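Local coordinates for protein glutamyl endopeptidase (Staphylococcus epidermidis, PDB 6PYM) that probably cleaves peptide bonds on the carbonyl side of glutamate and aspartate, as a secreted serine endopeptidase of the chymotrypsin-like S1B family, at residues His18-Phe24 / Leu140-Glu145; Ile129-Pro135 / Asn168-Phe174. The protein carries 1 engineered substitution. The contacts are given in a common frame with arbitrary orientation. Residues are numbered along the deposited sequence.

Interaction 1. Residues His18-Phe24 / Leu140-Glu145; sequences HYDAVSF and LATMWE
From His18 to Ala21 the backbone takes helical phi/psi values, and a type I turn from Tyr19 to Val22, closed by Val22 N to Tyr19 O at 3.0 Å, leads into the extended residues Val22-Phe24. The segment 140-145 bends at Ala141 (phi/psi 67/23) and is extended from Thr142 on. The two backbones lie apart, with CA distances of 8.1 Å for Val22-Met143 and 6.1 Å for Phe24-Ala141, so the contact is made mainly by side chains. His18 (chi1 p) reaches Glu145 through a water, 2.8 Å from His18 NE2 and 2.7 Å from Glu145 OE2. Tyr19 (chi1 m) donates OH to the same Glu145 OE2 at 2.7 Å, Glu145 being extended (chi1 and chi2 t). Met143 (t, t, m) sets its SD obliquely beside the Tyr19 ring, 5.1 Å from the centroid, a Met-aromatic contact. Met143 CE lies 3.5 Å from Tyr19 O and 3.7 Å from Val22 CB. Ser23 points away and bonds OG to Ala21 O at 3.0 Å. Phe24 (chi1 t) presents a ring face to Ala141, whose CB stands 3.8 Å from the centroid and 6° off the normal, a CH-pi contact; Phe24 CZ meets Leu140 CD1 at 3.7 Å. This is packing between the two beta-domains of the chymotrypsin-like fold: strand 22-27 belongs to the six-stranded barrel, strand 143-154 to the other sheet, pairing antiparallel with strands 8-11 and 128-133, among others.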
# COMPACT_ATOMS: atom_id res chain seq x y z
N HIS A 18 -5.46 -1.18 -12.29
CA HIS A 18 -4.80 -0.53 -11.17
C HIS A 18 -4.24 -1.51 -10.14
O HIS A 18 -3.56 -1.08 -9.20
CB HIS A 18 -5.71 0.51 -10.51
CG HIS A 18 -6.79 -0.06 -9.64
ND1 HIS A 18 -7.93 -0.66 -10.14
CD2 HIS A 18 -6.93 -0.07 -8.30
CE1 HIS A 18 -8.70 -1.04 -9.14
NE2 HIS A 18 -8.12 -0.68 -8.01
N TYR A 19 -4.50 -2.81 -10.30
CA TYR A 19 -4.06 -3.79 -9.32
C TYR A 19 -2.58 -4.12 -9.43
O TYR A 19 -2.00 -4.59 -8.44
CB TYR A 19 -4.87 -5.07 -9.47
CG TYR A 19 -6.34 -4.83 -9.24
CD1 TYR A 19 -6.82 -4.54 -7.97
CD2 TYR A 19 -7.25 -4.86 -10.29
CE1 TYR A 19 -8.15 -4.30 -7.74
CE2 TYR A 19 -8.59 -4.62 -10.07
CZ TYR A 19 -9.04 -4.33 -8.80
OH TYR A 19 -10.39 -4.09 -8.60
N ASP A 20 -1.95 -3.86 -10.58
CA ASP A 20 -0.58 -4.31 -10.77
C ASP A 20 0.37 -3.71 -9.73
O ASP A 20 1.32 -4.38 -9.30
CB ASP A 20 -0.08 -4.08 -12.20
CG ASP A 20 -0.09 -2.61 -12.63
OD1 ASP A 20 -0.71 -1.75 -11.97
OD2 ASP A 20 0.53 -2.32 -13.70
N ALA A 21 0.13 -2.47 -9.33
CA ALA A 21 1.02 -1.79 -8.39
C ALA A 21 0.84 -2.26 -6.96
O ALA A 21 1.71 -1.99 -6.12
CB ALA A 21 0.81 -0.27 -8.48
N VAL A 22 -0.28 -2.91 -6.65
CA VAL A 22 -0.50 -3.44 -5.31
C VAL A 22 0.51 -4.55 -5.05
O VAL A 22 0.69 -5.45 -5.88
CB VAL A 22 -1.95 -3.94 -5.18
CG1 VAL A 22 -2.21 -4.50 -3.79
CG2 VAL A 22 -2.94 -2.82 -5.50
N SER A 23 1.18 -4.49 -3.89
CA SER A 23 2.35 -5.33 -3.65
C SER A 23 2.28 -6.04 -2.31
O SER A 23 1.81 -5.49 -1.31
CB SER A 23 3.62 -4.50 -3.70
OG SER A 23 3.75 -3.83 -4.95
N PHE A 24 2.80 -7.27 -2.30
CA PHE A 24 2.91 -8.12 -1.12
C PHE A 24 4.31 -8.00 -0.55
O PHE A 24 5.30 -8.03 -1.29
CB PHE A 24 2.62 -9.56 -1.55
CG PHE A 24 2.95 -10.60 -0.52
CD1 PHE A 24 2.17 -10.76 0.62
CD2 PHE A 24 4.04 -11.46 -0.71
CE1 PHE A 24 2.48 -11.74 1.56
CE2 PHE A 24 4.34 -12.43 0.22
CZ PHE A 24 3.57 -12.57 1.35
N LEU A 140 -1.74 -16.99 1.93
CA LEU A 140 -0.59 -16.10 1.83
C LEU A 140 -0.45 -15.55 0.42
O LEU A 140 -0.58 -16.28 -0.57
CB LEU A 140 0.69 -16.84 2.25
CG LEU A 140 1.95 -15.99 2.37
CD1 LEU A 140 1.84 -15.00 3.51
CD2 LEU A 140 3.17 -16.89 2.56
N ALA A 141 -0.20 -14.24 0.34
CA ALA A 141 0.08 -13.55 -0.92
C ALA A 141 -1.11 -13.51 -1.87
O ALA A 141 -0.92 -13.34 -3.08
CB ALA A 141 1.34 -14.10 -1.61
N THR A 142 -2.33 -13.65 -1.36
CA THR A 142 -3.52 -13.42 -2.17
C THR A 142 -4.03 -12.00 -1.98
O THR A 142 -4.04 -11.47 -0.86
CB THR A 142 -4.64 -14.45 -1.90
OG1 THR A 142 -5.06 -14.40 -0.52
CG2 THR A 142 -4.17 -15.86 -2.26
N MET A 143 -4.43 -11.38 -3.09
CA MET A 143 -4.82 -9.98 -3.10
C MET A 143 -6.34 -9.86 -2.96
O MET A 143 -7.08 -10.57 -3.65
CB MET A 143 -4.37 -9.33 -4.41
CG MET A 143 -4.60 -7.84 -4.45
SD MET A 143 -4.37 -7.05 -6.06
CE MET A 143 -2.64 -7.38 -6.40
N TRP A 144 -6.78 -8.98 -2.06
CA TRP A 144 -8.19 -8.79 -1.76
C TRP A 144 -8.52 -7.31 -1.76
O TRP A 144 -7.74 -6.49 -1.25
CB TRP A 144 -8.58 -9.41 -0.40
CG TRP A 144 -8.41 -10.88 -0.41
CD1 TRP A 144 -7.23 -11.56 -0.42
CD2 TRP A 144 -9.44 -11.87 -0.46
NE1 TRP A 144 -7.46 -12.92 -0.49
CE2 TRP A 144 -8.81 -13.13 -0.51
CE3 TRP A 144 -10.84 -11.81 -0.47
CZ2 TRP A 144 -9.53 -14.32 -0.56
CZ3 TRP A 144 -11.55 -12.99 -0.53
CH2 TRP A 144 -10.89 -14.23 -0.57
N GLU A 145 -9.68 -6.97 -2.30
CA GLU A 145 -10.20 -5.62 -2.34
C GLU A 145 -11.36 -5.51 -1.35
O GLU A 145 -12.30 -6.31 -1.40
CB GLU A 145 -10.70 -5.32 -3.75
CG GLU A 145 -11.39 -4.00 -3.93
CD GLU A 145 -11.78 -3.78 -5.37
OE1 GLU A 145 -12.87 -4.26 -5.78
OE2 GLU A 145 -10.99 -3.17 -6.13
O HOH W 1 -9.13 -1.37 -5.48

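Interaction 2. Residues Ile129-Pro135 / Asn168-Phe174; sequences ITVTGYP and NAGSPVF. Engineered in segment 168-174: Ala169 (natural residue Ser).
Phe174 and Asn168, each with 78 Å² buried, mark the two ends of this contact, and Val131 (60 Å²) lies between them. Strands 129-133 and 172-174 run antiparallel, their axes 4.7 Å apart at closest approach and at 152°. Phe174 forms a hydrogen-bonded pair with Thr130: Thr130 N to Phe174 O is 3.0 Å and Phe174 N to Thr130 O 2.8 Å. Its side chain (chi1 m) turns a ring edge to Thr130 OG1 and Thr132 CB, the latter 4.2 Å from Phe174 CE2. Val131 (chi1 t) faces Val173 (chi1 t) in the next, non-hydrogen-bonded pair, CA-CA 4.5 Å, with Val131 CG2 3.9 Å from Val173 CG2; Val131 CG1 also touches Ser171 CB at 3.6 Å. Thr132 N to Pro172 O, 3.2 Å, continues the ladder. At Gly133 a CB would clash with Ser171 OG, which lies 3.3 Å from Gly133 CA. Asn168 heads a type II turn to Ser171, closed by Ser171 N to Asn168 O at 2.8 Å. Asn168 ND2 bonds Ser171 OG at 3.1 Å, and a water joins ND2 to Val131 O; OD1, bonded to Val165 N, lies 3.5 Å from Pro135 CB. The turn carries Ala169, engineered in place of the predicted charge-relay serine, and leads directly into strand 172-174, as the nucleophile loop does in chymotrypsin-like proteases.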
# COMPACT_ATOMS: atom_id res chain seq x y z
N ILE A 129 -14.80 4.13 -1.53
CA ILE A 129 -13.38 3.84 -1.72
C ILE A 129 -13.16 2.34 -1.62
O ILE A 129 -14.05 1.58 -1.24
CB ILE A 129 -12.50 4.59 -0.69
CG1 ILE A 129 -12.93 4.20 0.73
CG2 ILE A 129 -12.58 6.11 -0.90
CD1 ILE A 129 -11.87 4.45 1.77
N THR A 130 -11.94 1.92 -1.95
CA THR A 130 -11.48 0.57 -1.71
C THR A 130 -10.12 0.59 -1.02
O THR A 130 -9.36 1.56 -1.15
CB THR A 130 -11.36 -0.25 -3.01
OG1 THR A 130 -10.53 0.46 -3.95
CG2 THR A 130 -12.72 -0.50 -3.62
N VAL A 131 -9.83 -0.47 -0.28
CA VAL A 131 -8.50 -0.74 0.25
C VAL A 131 -8.11 -2.11 -0.25
O VAL A 131 -8.83 -3.09 -0.01
CB VAL A 131 -8.46 -0.65 1.79
CG1 VAL A 131 -7.10 -1.10 2.33
CG2 VAL A 131 -8.74 0.77 2.22
N THR A 132 -6.98 -2.20 -0.94
CA THR A 132 -6.62 -3.41 -1.65
C THR A 132 -5.20 -3.82 -1.28
O THR A 132 -4.29 -3.00 -1.31
CB THR A 132 -6.80 -3.21 -3.16
OG1 THR A 132 -8.17 -2.88 -3.38
CG2 THR A 132 -6.43 -4.47 -3.95
N GLY A 133 -5.04 -5.08 -0.90
CA GLY A 133 -3.78 -5.55 -0.38
C GLY A 133 -3.88 -6.99 0.05
O GLY A 133 -4.66 -7.75 -0.54
N TYR A 134 -3.12 -7.37 1.07
CA TYR A 134 -2.82 -8.77 1.37
C TYR A 134 -3.19 -9.11 2.81
O TYR A 134 -2.32 -9.24 3.68
CB TYR A 134 -1.35 -9.06 1.05
CG TYR A 134 -1.08 -8.96 -0.43
CD1 TYR A 134 -1.27 -10.07 -1.25
CD2 TYR A 134 -0.70 -7.76 -1.03
CE1 TYR A 134 -1.08 -10.00 -2.60
CE2 TYR A 134 -0.49 -7.68 -2.39
CZ TYR A 134 -0.68 -8.80 -3.17
OH TYR A 134 -0.46 -8.71 -4.53
N PRO A 135 -4.49 -9.29 3.10
CA PRO A 135 -4.91 -9.62 4.47
C PRO A 135 -4.45 -11.00 4.90
O PRO A 135 -4.54 -11.98 4.15
CB PRO A 135 -6.44 -9.58 4.38
CG PRO A 135 -6.74 -9.85 2.93
CD PRO A 135 -5.63 -9.17 2.18
N ASN A 168 -2.83 -6.31 5.95
CA ASN A 168 -3.23 -5.18 5.13
C ASN A 168 -2.35 -3.95 5.35
O ASN A 168 -2.40 -3.06 4.51
CB ASN A 168 -4.68 -4.78 5.42
CG ASN A 168 -5.70 -5.44 4.49
OD1 ASN A 168 -6.60 -6.13 4.96
ND2 ASN A 168 -5.59 -5.20 3.19
N ALA A 169 -1.60 -3.86 6.45
CA ALA A 169 -0.72 -2.72 6.70
C ALA A 169 0.04 -2.32 5.44
O ALA A 169 0.73 -3.15 4.84
CB ALA A 169 0.28 -3.09 7.80
N GLY A 170 -0.09 -1.05 5.04
CA GLY A 170 0.57 -0.54 3.86
C GLY A 170 -0.28 -0.55 2.60
O GLY A 170 0.17 -0.06 1.56
N SER A 171 -1.50 -1.08 2.67
CA SER A 171 -2.31 -1.22 1.47
C SER A 171 -2.72 0.14 0.94
O SER A 171 -3.11 1.02 1.72
CB SER A 171 -3.61 -1.97 1.79
OG SER A 171 -3.42 -3.34 2.09
N PRO A 172 -2.73 0.32 -0.38
CA PRO A 172 -3.27 1.57 -0.93
C PRO A 172 -4.77 1.68 -0.70
O PRO A 172 -5.51 0.69 -0.79
CB PRO A 172 -2.94 1.46 -2.42
CG PRO A 172 -2.82 0.00 -2.67
CD PRO A 172 -2.21 -0.57 -1.43
N VAL A 173 -5.20 2.90 -0.43
CA VAL A 173 -6.60 3.30 -0.38
C VAL A 173 -6.88 3.99 -1.70
O VAL A 173 -6.25 5.00 -2.02
CB VAL A 173 -6.86 4.27 0.78
CG1 VAL A 173 -8.35 4.55 0.92
CG2 VAL A 173 -6.25 3.78 2.09
N PHE A 174 -7.81 3.44 -2.49
CA PHE A 174 -8.10 3.96 -3.82
C PHE A 174 -9.45 4.66 -3.82
O PHE A 174 -10.43 4.16 -3.26
CB PHE A 174 -8.17 2.83 -4.85
CG PHE A 174 -6.85 2.19 -5.18
CD1 PHE A 174 -5.93 2.84 -5.98
CD2 PHE A 174 -6.55 0.92 -4.73
CE1 PHE A 174 -4.72 2.23 -6.31
CE2 PHE A 174 -5.34 0.30 -5.05
CZ PHE A 174 -4.43 0.96 -5.84
O HOH W 2 -11.86 2.28 -5.54
O HOH W 3 -8.00 -5.54 1.35

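The centres of interactions 1 and 2 lie about 8 Å apart, and their segments alternate along the chain: 18-24, 129-135, 140-145, then 168-174. Strands 128-133 and 143-154, successive in sequence, are antiparallel neighbours in one sheet; a probable hydrogen bond from Trp144 N to Gly133 O, 2.9 Å, joins the contacts there. Tyr134 fills the junction, its OH 3.2 Å from Met143 CE and its ring edge-to-face with Phe24, while His18 and Phe174 form a second edge-to-face pair. Interaction 1 thus packs the barrel against the sheet in which interaction 2 pairs the strand that follows the turn of Ala169, consistent with the interdomain active site of chymotrypsin-like proteases.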